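Local structure of xylooligosaccharide oxidase (Myceliophthora thermophila, 5L6G) at residues R359-A368 with F428-G439; L473-P482 with P489-V497. The protein oxidises the C1 hydroxyl of xylooligosaccharides and related sugars to lactones, using a bicovalently bound FAD and passing the electrons to molecular oxygen to give hydrogen peroxide. All coordinates share one frame; numbering follows the deposited sequence.

Contact 1: residues R359-A368 with F428-G439; sequences RVAEYWIETA and FLDGWVHAFTGG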
loop_
_atom_site.group_PDB
_atom_site.type_symbol
_atom_site.label_atom_id
_atom_site.label_comp_id
_atom_site.label_asym_id
_atom_site.label_seq_id
_atom_site.Cartn_x
_atom_site.Cartn_y
_atom_site.Cartn_z
ATOM N N ARG A 359 -18.935 -11.051 -16.701
ATOM C CA ARG A 359 -18.944 -11.880 -15.501
ATOM C C ARG A 359 -18.737 -11.041 -14.228
ATOM O O ARG A 359 -19.396 -11.246 -13.220
ATOM C CB ARG A 359 -17.923 -13.004 -15.630
ATOM C CG ARG A 359 -18.250 -13.927 -16.808
ATOM C CD ARG A 359 -17.258 -15.073 -16.969
ATOM N NE ARG A 359 -15.867 -14.621 -16.827
ATOM C CZ ARG A 359 -14.947 -15.141 -16.004
ATOM N NH1 ARG A 359 -15.208 -16.195 -15.216
ATOM N NH2 ARG A 359 -13.727 -14.625 -15.990
ATOM N N VAL A 360 -17.812 -10.097 -14.287
ATOM C CA VAL A 360 -17.535 -9.183 -13.173
ATOM C C VAL A 360 -18.747 -8.318 -12.867
ATOM O O VAL A 360 -19.096 -8.104 -11.697
ATOM C CB VAL A 360 -16.295 -8.306 -13.507
ATOM C CG1 VAL A 360 -16.136 -7.129 -12.542
ATOM C CG2 VAL A 360 -15.042 -9.176 -13.534
ATOM N N ALA A 361 -19.397 -7.822 -13.921
ATOM C CA ALA A 361 -20.598 -6.999 -13.770
ATOM C C ALA A 361 -21.759 -7.791 -13.190
ATOM O O ALA A 361 -22.477 -7.300 -12.325
ATOM C CB ALA A 361 -21.000 -6.400 -15.108
ATOM N N GLU A 362 -21.950 -9.013 -13.685
ATOM C CA GLU A 362 -23.029 -9.858 -13.197
ATOM C C GLU A 362 -22.784 -10.158 -11.729
ATOM O O GLU A 362 -23.688 -10.128 -10.925
ATOM C CB GLU A 362 -23.161 -11.153 -14.016
ATOM C CG GLU A 362 -23.725 -10.890 -15.407
ATOM C CD GLU A 362 -23.967 -12.146 -16.236
ATOM O OE1 GLU A 362 -24.137 -13.246 -15.641
ATOM O OE2 GLU A 362 -24.014 -12.017 -17.480
ATOM N N TYR A 363 -21.538 -10.405 -11.379
ATOM C CA TYR A 363 -21.219 -10.653 -9.981
ATOM C C TYR A 363 -21.550 -9.419 -9.124
ATOM O O TYR A 363 -22.065 -9.532 -8.017
ATOM C CB TYR A 363 -19.753 -11.011 -9.833
ATOM C CG TYR A 363 -19.492 -11.734 -8.543
ATOM C CD1 TYR A 363 -19.599 -13.111 -8.476
ATOM C CD2 TYR A 363 -19.168 -11.034 -7.381
ATOM C CE1 TYR A 363 -19.369 -13.792 -7.289
ATOM C CE2 TYR A 363 -18.936 -11.702 -6.187
ATOM C CZ TYR A 363 -19.042 -13.088 -6.144
ATOM O OH TYR A 363 -18.785 -13.770 -4.968
ATOM N N TRP A 364 -21.217 -8.247 -9.661
ATOM C CA TRP A 364 -21.425 -6.976 -8.972
ATOM C C TRP A 364 -22.896 -6.799 -8.672
ATOM O O TRP A 364 -23.290 -6.585 -7.525
ATOM C CB TRP A 364 -20.931 -5.836 -9.866
ATOM C CG TRP A 364 -20.815 -4.469 -9.247
ATOM C CD1 TRP A 364 -21.662 -3.862 -8.353
ATOM C CD2 TRP A 364 -19.826 -3.503 -9.570
ATOM N NE1 TRP A 364 -21.220 -2.587 -8.070
ATOM C CE2 TRP A 364 -20.103 -2.339 -8.814
ATOM C CE3 TRP A 364 -18.709 -3.511 -10.416
ATOM C CZ2 TRP A 364 -19.297 -1.199 -8.874
ATOM C CZ3 TRP A 364 -17.910 -2.379 -10.477
ATOM C CH2 TRP A 364 -18.217 -1.233 -9.712
ATOM N N ILE A 365 -23.711 -6.949 -9.710
ATOM C CA ILE A 365 -25.120 -6.627 -9.626
ATOM C C ILE A 365 -25.896 -7.701 -8.883
ATOM O O ILE A 365 -26.715 -7.390 -8.046
ATOM C CB ILE A 365 -25.704 -6.357 -11.013
ATOM C CG1 ILE A 365 -24.984 -5.174 -11.654
ATOM C CG2 ILE A 365 -27.207 -6.111 -10.915
ATOM C CD1 ILE A 365 -25.030 -3.890 -10.845
ATOM N N GLU A 366 -25.589 -8.964 -9.136
ATOM C CA GLU A 366 -26.387 -10.065 -8.619
ATOM C C GLU A 366 -25.891 -10.634 -7.320
ATOM O O GLU A 366 -26.654 -11.261 -6.604
ATOM C CB GLU A 366 -26.484 -11.194 -9.655
ATOM C CG GLU A 366 -27.068 -10.760 -10.979
ATOM C CD GLU A 366 -28.509 -10.302 -10.882
ATOM O OE1 GLU A 366 -29.214 -10.634 -9.895
ATOM O OE2 GLU A 366 -28.945 -9.598 -11.801
ATOM N N THR A 367 -24.610 -10.434 -7.012
ATOM C CA THR A 367 -24.049 -10.961 -5.781
ATOM C C THR A 367 -23.612 -9.829 -4.857
ATOM O O THR A 367 -24.176 -9.660 -3.769
ATOM C CB THR A 367 -22.907 -11.957 -6.082
ATOM O OG1 THR A 367 -23.449 -13.046 -6.847
ATOM C CG2 THR A 367 -22.310 -12.510 -4.794
ATOM N N ALA A 368 -22.628 -9.040 -5.297
ATOM C CA ALA A 368 -22.062 -7.987 -4.429
ATOM C C ALA A 368 -23.154 -7.058 -3.891
ATOM O O ALA A 368 -23.249 -6.851 -2.678
ATOM C CB ALA A 368 -20.981 -7.191 -5.143
ATOM N N PHE A 428 -17.451 -14.331 -0.794
ATOM C CA PHE A 428 -17.925 -13.147 -1.546
ATOM C C PHE A 428 -16.787 -12.530 -2.382
ATOM O O PHE A 428 -16.830 -12.543 -3.607
ATOM C CB PHE A 428 -18.595 -12.123 -0.603
ATOM C CG PHE A 428 -18.700 -10.732 -1.174
ATOM C CD1 PHE A 428 -19.045 -10.532 -2.505
ATOM C CD2 PHE A 428 -18.489 -9.619 -0.369
ATOM C CE1 PHE A 428 -19.114 -9.238 -3.035
ATOM C CE2 PHE A 428 -18.579 -8.333 -0.894
ATOM C CZ PHE A 428 -18.883 -8.147 -2.224
ATOM N N LEU A 429 -15.775 -11.971 -1.748
ATOM C CA LEU A 429 -14.667 -11.436 -2.534
ATOM C C LEU A 429 -13.939 -12.507 -3.324
ATOM O O LEU A 429 -13.452 -12.224 -4.418
ATOM C CB LEU A 429 -13.693 -10.646 -1.676
ATOM C CG LEU A 429 -14.311 -9.401 -1.048
ATOM C CD1 LEU A 429 -13.226 -8.614 -0.338
ATOM C CD2 LEU A 429 -15.053 -8.530 -2.066
ATOM N N ASP A 430 -13.861 -13.735 -2.802
ATOM C CA ASP A 430 -13.185 -14.803 -3.545
ATOM C C ASP A 430 -13.852 -15.051 -4.891
ATOM O O ASP A 430 -13.165 -15.239 -5.911
ATOM C CB ASP A 430 -13.125 -16.114 -2.727
ATOM C CG ASP A 430 -12.116 -16.039 -1.582
ATOM O OD1 ASP A 430 -11.368 -15.030 -1.529
ATOM O OD2 ASP A 430 -12.085 -16.978 -0.732
ATOM N N GLY A 431 -15.182 -15.076 -4.886
ATOM C CA GLY A 431 -15.948 -15.326 -6.081
ATOM C C GLY A 431 -15.799 -14.167 -7.057
ATOM O O GLY A 431 -15.739 -14.368 -8.271
ATOM N N TRP A 432 -15.722 -12.957 -6.523
ATOM C CA TRP A 432 -15.596 -11.783 -7.376
ATOM C C TRP A 432 -14.259 -11.815 -8.104
ATOM O O TRP A 432 -14.198 -11.570 -9.307
ATOM C CB TRP A 432 -15.706 -10.489 -6.569
ATOM C CG TRP A 432 -16.294 -9.369 -7.360
ATOM C CD1 TRP A 432 -16.458 -9.319 -8.697
ATOM C CD2 TRP A 432 -16.799 -8.140 -6.841
ATOM N NE1 TRP A 432 -17.067 -8.130 -9.063
ATOM C CE2 TRP A 432 -17.283 -7.390 -7.933
ATOM C CE3 TRP A 432 -16.911 -7.611 -5.559
ATOM C CZ2 TRP A 432 -17.866 -6.136 -7.778
ATOM C CZ3 TRP A 432 -17.479 -6.358 -5.409
ATOM C CH2 TRP A 432 -17.953 -5.639 -6.505
ATOM N N VAL A 433 -13.191 -12.163 -7.385
ATOM C CA VAL A 433 -11.881 -12.235 -8.021
ATOM C C VAL A 433 -11.850 -13.322 -9.109
ATOM O O VAL A 433 -11.318 -13.102 -10.202
ATOM C CB VAL A 433 -10.750 -12.396 -6.985
ATOM C CG1 VAL A 433 -9.448 -12.756 -7.655
ATOM C CG2 VAL A 433 -10.583 -11.096 -6.222
ATOM N N HIS A 434 -12.471 -14.460 -8.824
ATOM C CA HIS A 434 -12.615 -15.527 -9.814
ATOM C C HIS A 434 -13.269 -15.056 -11.121
ATOM O O HIS A 434 -12.915 -15.523 -12.189
ATOM C CB HIS A 434 -13.418 -16.674 -9.241
ATOM C CG HIS A 434 -13.384 -17.913 -10.080
ATOM N ND1 HIS A 434 -12.355 -18.828 -10.011
ATOM C CD2 HIS A 434 -14.273 -18.415 -10.971
ATOM C CE1 HIS A 434 -12.599 -19.829 -10.840
ATOM N NE2 HIS A 434 -13.758 -19.605 -11.433
ATOM N N ALA A 435 -14.213 -14.123 -11.034
ATOM C CA ALA A 435 -14.856 -13.573 -12.227
ATOM C C ALA A 435 -13.844 -12.850 -13.119
ATOM O O ALA A 435 -14.015 -12.807 -14.339
ATOM C CB ALA A 435 -16.002 -12.626 -11.857
ATOM N N PHE A 436 -12.806 -12.271 -12.528
ATOM C CA PHE A 436 -11.736 -11.646 -13.312
ATOM C C PHE A 436 -10.769 -12.701 -13.834
ATOM O O PHE A 436 -10.474 -12.774 -15.034
ATOM C CB PHE A 436 -10.920 -10.627 -12.487
ATOM C CG PHE A 436 -11.674 -9.393 -12.044
ATOM C CD1 PHE A 436 -12.471 -9.409 -10.908
ATOM C CD2 PHE A 436 -11.505 -8.180 -12.716
ATOM C CE1 PHE A 436 -13.100 -8.270 -10.465
ATOM C CE2 PHE A 436 -12.132 -7.031 -12.281
ATOM C CZ PHE A 436 -12.937 -7.067 -11.161
ATOM N N THR A 437 -10.255 -13.528 -12.923
ATOM C CA THR A 437 -9.086 -14.341 -13.239
ATOM C C THR A 437 -9.423 -15.527 -14.144
ATOM O O THR A 437 -8.542 -16.029 -14.832
ATOM C CB THR A 437 -8.352 -14.822 -11.969
ATOM O OG1 THR A 437 -9.236 -15.607 -11.170
ATOM C CG2 THR A 437 -7.843 -13.631 -11.155
ATOM N N GLY A 438 -10.694 -15.933 -14.174
ATOM C CA GLY A 438 -11.151 -16.992 -15.065
ATOM C C GLY A 438 -10.933 -16.663 -16.533
ATOM O O GLY A 438 -10.758 -17.564 -17.358
ATOM N N GLY A 439 -10.912 -15.373 -16.868
ATOM C CA GLY A 439 -10.791 -14.950 -18.246
ATOM C C GLY A 439 -9.507 -14.231 -18.592
ATOM O O GLY A 439 -9.414 -13.670 -19.673
#
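The helical parts of 359-368 and 428-439 pack antiparallel, their axes 8.6 Å apart at closest approach and inclined at 159°, with Val360 opposite Ala435 and Tyr363 opposite Trp432. Trp432 is a knob in the hole formed by Val360, Tyr363, Trp364 and Ala368. Its five-membered ring makes an offset stack with the Tyr363 ring, planes 30° apart, while its six-membered ring turns an edge to the face of Trp364. Ala368, small enough to fit between two rings, sets CB over a Trp432 face and against the Phe428 edge. Trp432 NE1 makes a weak hydrogen bond to Val360 O (3.3 Å). Tyr363 holds CG anti to its backbone N (chi1 -160°), which carries the ring across the groove until OH gives its proton to Phe428 O (2.7 Å), in the carbonyl plane on a lone pair. Gly431, lacking a side chain, lets this hydroxyl lie close to its backbone. Val360 CG2 stands 3.5 Å above the centre of the Phe436 ring, a CH-pi contact. Beyond the pair, Trp375 meets Phe428 and Trp432 edge-to-face. The chemistry is thus aromatic packing, with polar groups spent on main-chain carbonyls: Phe428 O also accepts its own helix bond from Trp432 N.

Contact 2: residues L473-P482 with P489-V497; sequences LRRIKQQLDP and PQAVEPAEV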
loop_
_atom_site.group_PDB
_atom_site.type_symbol
_atom_site.label_atom_id
_atom_site.label_comp_id
_atom_site.label_asym_id
_atom_site.label_seq_id
_atom_site.Cartn_x
_atom_site.Cartn_y
_atom_site.Cartn_z
ATOM N N LEU A 473 13.951 -12.064 -6.565
ATOM C CA LEU A 473 13.649 -11.830 -5.147
ATOM C C LEU A 473 14.043 -13.016 -4.270
ATOM O O LEU A 473 14.564 -12.815 -3.180
ATOM C CB LEU A 473 12.170 -11.524 -4.914
ATOM C CG LEU A 473 11.711 -10.103 -5.288
ATOM C CD1 LEU A 473 10.210 -10.016 -5.219
ATOM C CD2 LEU A 473 12.341 -9.075 -4.375
ATOM N N ARG A 474 13.758 -14.233 -4.728
ATOM C CA ARG A 474 14.112 -15.439 -3.957
ATOM C C ARG A 474 15.627 -15.597 -3.844
ATOM O O ARG A 474 16.150 -16.029 -2.807
ATOM C CB ARG A 474 13.492 -16.686 -4.577
ATOM C CG ARG A 474 11.986 -16.724 -4.449
ATOM C CD ARG A 474 11.406 -18.077 -4.796
ATOM N NE ARG A 474 11.852 -19.097 -3.841
ATOM C CZ ARG A 474 11.683 -20.406 -3.998
ATOM N NH1 ARG A 474 11.076 -20.881 -5.081
ATOM N NH2 ARG A 474 12.130 -21.250 -3.069
ATOM N N ARG A 475 16.340 -15.226 -4.900
ATOM C CA ARG A 475 17.795 -15.302 -4.872
ATOM C C ARG A 475 18.377 -14.314 -3.876
ATOM O O ARG A 475 19.251 -14.672 -3.102
ATOM C CB ARG A 475 18.390 -15.110 -6.263
ATOM C CG ARG A 475 18.087 -16.273 -7.193
ATOM C CD ARG A 475 18.946 -16.267 -8.441
ATOM N NE ARG A 475 18.697 -15.081 -9.270
ATOM C CZ ARG A 475 17.729 -14.963 -10.175
ATOM N NH1 ARG A 475 16.867 -15.952 -10.395
ATOM N NH2 ARG A 475 17.625 -13.835 -10.872
ATOM N N ILE A 476 17.879 -13.081 -3.888
ATOM C CA ILE A 476 18.350 -12.057 -2.948
ATOM C C ILE A 476 17.960 -12.449 -1.526
ATOM O O ILE A 476 18.696 -12.220 -0.577
ATOM C CB ILE A 476 17.817 -10.654 -3.326
ATOM C CG1 ILE A 476 18.396 -10.235 -4.672
ATOM C CG2 ILE A 476 18.237 -9.605 -2.314
ATOM C CD1 ILE A 476 17.727 -9.030 -5.271
ATOM N N LYS A 477 16.803 -13.077 -1.373
ATOM C CA LYS A 477 16.371 -13.513 -0.047
ATOM C C LYS A 477 17.337 -14.527 0.576
ATOM O O LYS A 477 17.674 -14.432 1.748
ATOM C CB LYS A 477 14.959 -14.085 -0.127
ATOM C CG LYS A 477 14.393 -14.624 1.174
ATOM C CD LYS A 477 14.147 -13.546 2.220
ATOM C CE LYS A 477 13.582 -14.194 3.482
ATOM N NZ LYS A 477 13.117 -13.188 4.468
ATOM N N GLN A 478 17.769 -15.496 -0.209
ATOM C CA GLN A 478 18.747 -16.473 0.275
ATOM C C GLN A 478 20.042 -15.764 0.666
ATOM O O GLN A 478 20.689 -16.135 1.645
ATOM C CB GLN A 478 18.967 -17.545 -0.796
ATOM C CG GLN A 478 19.864 -18.689 -0.391
ATOM C CD GLN A 478 21.337 -18.348 -0.479
ATOM O OE1 GLN A 478 21.742 -17.444 -1.215
ATOM N NE2 GLN A 478 22.147 -19.048 0.302
ATOM N N GLN A 479 20.402 -14.708 -0.066
ATOM C CA GLN A 479 21.649 -14.004 0.206
ATOM C C GLN A 479 21.590 -13.153 1.452
ATOM O O GLN A 479 22.589 -13.054 2.160
ATOM C CB GLN A 479 22.061 -13.117 -0.963
ATOM C CG GLN A 479 22.564 -13.868 -2.182
ATOM C CD GLN A 479 22.654 -12.956 -3.394
ATOM O OE1 GLN A 479 21.924 -11.989 -3.499
ATOM N NE2 GLN A 479 23.558 -13.262 -4.306
ATOM N N LEU A 480 20.443 -12.520 1.705
ATOM C CA LEU A 480 20.332 -11.551 2.790
ATOM C C LEU A 480 19.642 -12.084 4.038
ATOM O O LEU A 480 19.944 -11.626 5.136
ATOM C CB LEU A 480 19.634 -10.272 2.315
ATOM C CG LEU A 480 20.382 -9.457 1.247
ATOM C CD1 LEU A 480 19.608 -8.189 0.910
ATOM C CD2 LEU A 480 21.784 -9.089 1.686
ATOM N N ASP A 481 18.724 -13.030 3.888
ATOM C CA ASP A 481 18.028 -13.586 5.052
ATOM C C ASP A 481 17.778 -15.085 4.897
ATOM O O ASP A 481 16.624 -15.540 4.906
ATOM C CB ASP A 481 16.730 -12.831 5.285
ATOM C CG ASP A 481 16.011 -13.271 6.552
ATOM O OD1 ASP A 481 16.674 -13.834 7.449
ATOM O OD2 ASP A 481 14.789 -13.064 6.653
ATOM N N PRO A 482 18.857 -15.859 4.753
ATOM C CA PRO A 482 18.718 -17.299 4.521
ATOM C C PRO A 482 17.985 -18.065 5.620
ATOM O O PRO A 482 17.387 -19.107 5.335
ATOM C CB PRO A 482 20.169 -17.791 4.457
ATOM C CG PRO A 482 20.940 -16.789 5.237
ATOM C CD PRO A 482 20.269 -15.475 4.907
ATOM N N PRO A 489 3.757 -15.328 6.955
ATOM C CA PRO A 489 3.183 -16.424 6.149
ATOM C C PRO A 489 3.132 -16.202 4.637
ATOM O O PRO A 489 2.962 -17.159 3.896
ATOM C CB PRO A 489 1.785 -16.575 6.741
ATOM C CG PRO A 489 1.991 -16.207 8.186
ATOM C CD PRO A 489 2.882 -15.003 8.099
ATOM N N GLN A 490 3.291 -14.956 4.187
ATOM C CA GLN A 490 3.439 -14.687 2.762
ATOM C C GLN A 490 4.784 -14.087 2.392
ATOM O O GLN A 490 4.906 -13.409 1.367
ATOM C CB GLN A 490 2.287 -13.817 2.269
ATOM C CG GLN A 490 0.942 -14.516 2.436
ATOM C CD GLN A 490 -0.219 -13.700 1.922
ATOM O OE1 GLN A 490 -0.135 -12.478 1.815
ATOM N NE2 GLN A 490 -1.322 -14.366 1.623
ATOM N N ALA A 491 5.806 -14.366 3.200
ATOM C CA ALA A 491 7.158 -13.930 2.887
ATOM C C ALA A 491 7.721 -14.694 1.694
ATOM O O ALA A 491 7.422 -15.881 1.463
ATOM C CB ALA A 491 8.094 -14.075 4.069
ATOM N N VAL A 492 8.576 -13.988 0.960
ATOM C CA VAL A 492 9.369 -14.593 -0.090
ATOM C C VAL A 492 10.209 -15.727 0.497
ATOM O O VAL A 492 10.860 -15.543 1.517
ATOM C CB VAL A 492 10.293 -13.561 -0.735
ATOM C CG1 VAL A 492 11.267 -14.232 -1.678
ATOM C CG2 VAL A 492 9.444 -12.516 -1.484
ATOM N N GLU A 493 10.207 -16.866 -0.172
ATOM C CA GLU A 493 11.039 -18.005 0.220
ATOM C C GLU A 493 12.459 -17.880 -0.328
ATOM O O GLU A 493 12.636 -17.611 -1.515
ATOM C CB GLU A 493 10.476 -19.290 -0.359
ATOM C CG GLU A 493 9.175 -19.744 0.237
ATOM C CD GLU A 493 8.678 -21.000 -0.438
ATOM O OE1 GLU A 493 9.303 -22.068 -0.220
ATOM O OE2 GLU A 493 7.681 -20.913 -1.183
ATOM N N PRO A 494 13.472 -18.166 0.497
ATOM C CA PRO A 494 14.815 -18.155 -0.079
ATOM C C PRO A 494 14.894 -19.134 -1.247
ATOM O O PRO A 494 14.239 -20.181 -1.224
ATOM C CB PRO A 494 15.718 -18.626 1.073
ATOM C CG PRO A 494 14.921 -18.459 2.318
ATOM C CD PRO A 494 13.469 -18.503 1.934
ATOM N N ALA A 495 15.659 -18.776 -2.269
ATOM C CA ALA A 495 15.954 -19.704 -3.340
ATOM C C ALA A 495 16.732 -20.862 -2.722
ATOM O O ALA A 495 17.488 -20.673 -1.762
ATOM C CB ALA A 495 16.772 -19.030 -4.437
ATOM N N GLU A 496 16.511 -22.057 -3.250
ATOM C CA GLU A 496 17.285 -23.223 -2.840
ATOM C C GLU A 496 18.643 -23.153 -3.517
ATOM O O GLU A 496 18.735 -22.774 -4.680
ATOM C CB GLU A 496 16.586 -24.514 -3.254
ATOM C CG GLU A 496 15.212 -24.726 -2.634
ATOM C CD GLU A 496 14.640 -26.096 -2.964
ATOM O OE1 GLU A 496 15.347 -26.908 -3.610
ATOM O OE2 GLU A 496 13.482 -26.370 -2.578
ATOM N N VAL A 497 19.692 -23.501 -2.785
ATOM C CA VAL A 497 21.029 -23.622 -3.364
ATOM C C VAL A 497 21.653 -24.948 -2.929
ATOM O O VAL A 497 20.944 -25.931 -2.708
ATOM C CB VAL A 497 21.940 -22.432 -2.986
ATOM C CG1 VAL A 497 21.504 -21.176 -3.728
ATOM C CG2 VAL A 497 21.949 -22.203 -1.478
ATOM O OXT VAL A 497 22.867 -25.075 -2.799
#
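Arg474 and Ala495 join the last helix of the chain, 470-480, to the irregular C-terminal tail that folds back across it in the berberine-like region. The tail runs in a polyproline-II-like conformation from Ala491 to Glu496, and the Pro494 ring holds phi near the value this needs. Ala495 N donates to Arg474 O (2.8 Å) from above the carbonyl plane; Gln478 N approaches the same oxygen from the opposite face, so the tail bond adds to the helix bond without replacing it. The Arg474 side chain returns the grip. Arg474 bends at chi3 (65°), turning the guanidinium along the tail so that its NE hydrogen-bonds to Glu493 O (2.9 Å) near the guanidinium plane and its NH2 to Pro494 O (3.0 Å), which is slightly tilted from that plane. One side chain thus spans two consecutive carbonyls of the tail. Glu493 runs alongside, pointing the same way, and its OE1 is 4.1 Å from Arg474 NH2, well out of the guanidinium plane, so any attraction is probably between the charges alone, with no N-H pointing at the oxygen. Val492 sets CG1 against the aliphatic CG of Arg474 and CB of Lys477. Lys477 lays its methylene chain against Val492 O and Pro494, bending at chi2 (67°), and its buried ammonium is held by Asp481 and by Asn216 O. Gln478 CA and CB pack against Pro494 CB, while its CG touches Ala495 O. Near the chain end, Val497 CG2 lies 3.6 Å from Gln478 NE2.

Overall arrangement
Both contacts are partly buried and lie far from the chain's centre, their own centres about 34 Å apart and without touching; they follow one another in sequence. Contact 1 joins two helices, 354-368 and 426-437, the second of which lies against strands 341-349 and 409-417 of the eight-stranded antiparallel sheet. Seven of its touching residues are buried, and aromatic rings do most of the work. Contact 2 holds a helix against an irregular tail, with only four of its touching residues buried; there, bonds to tail carbonyls replace stacking, and a salt bridge within 473-482, Lys477 to Asp481, lies beside them. Trp432 comes within about 10 Å of substrate-binding Glu412, side chain to side chain, whereas contact 2 lies away from the substrate site, near a surface glycan.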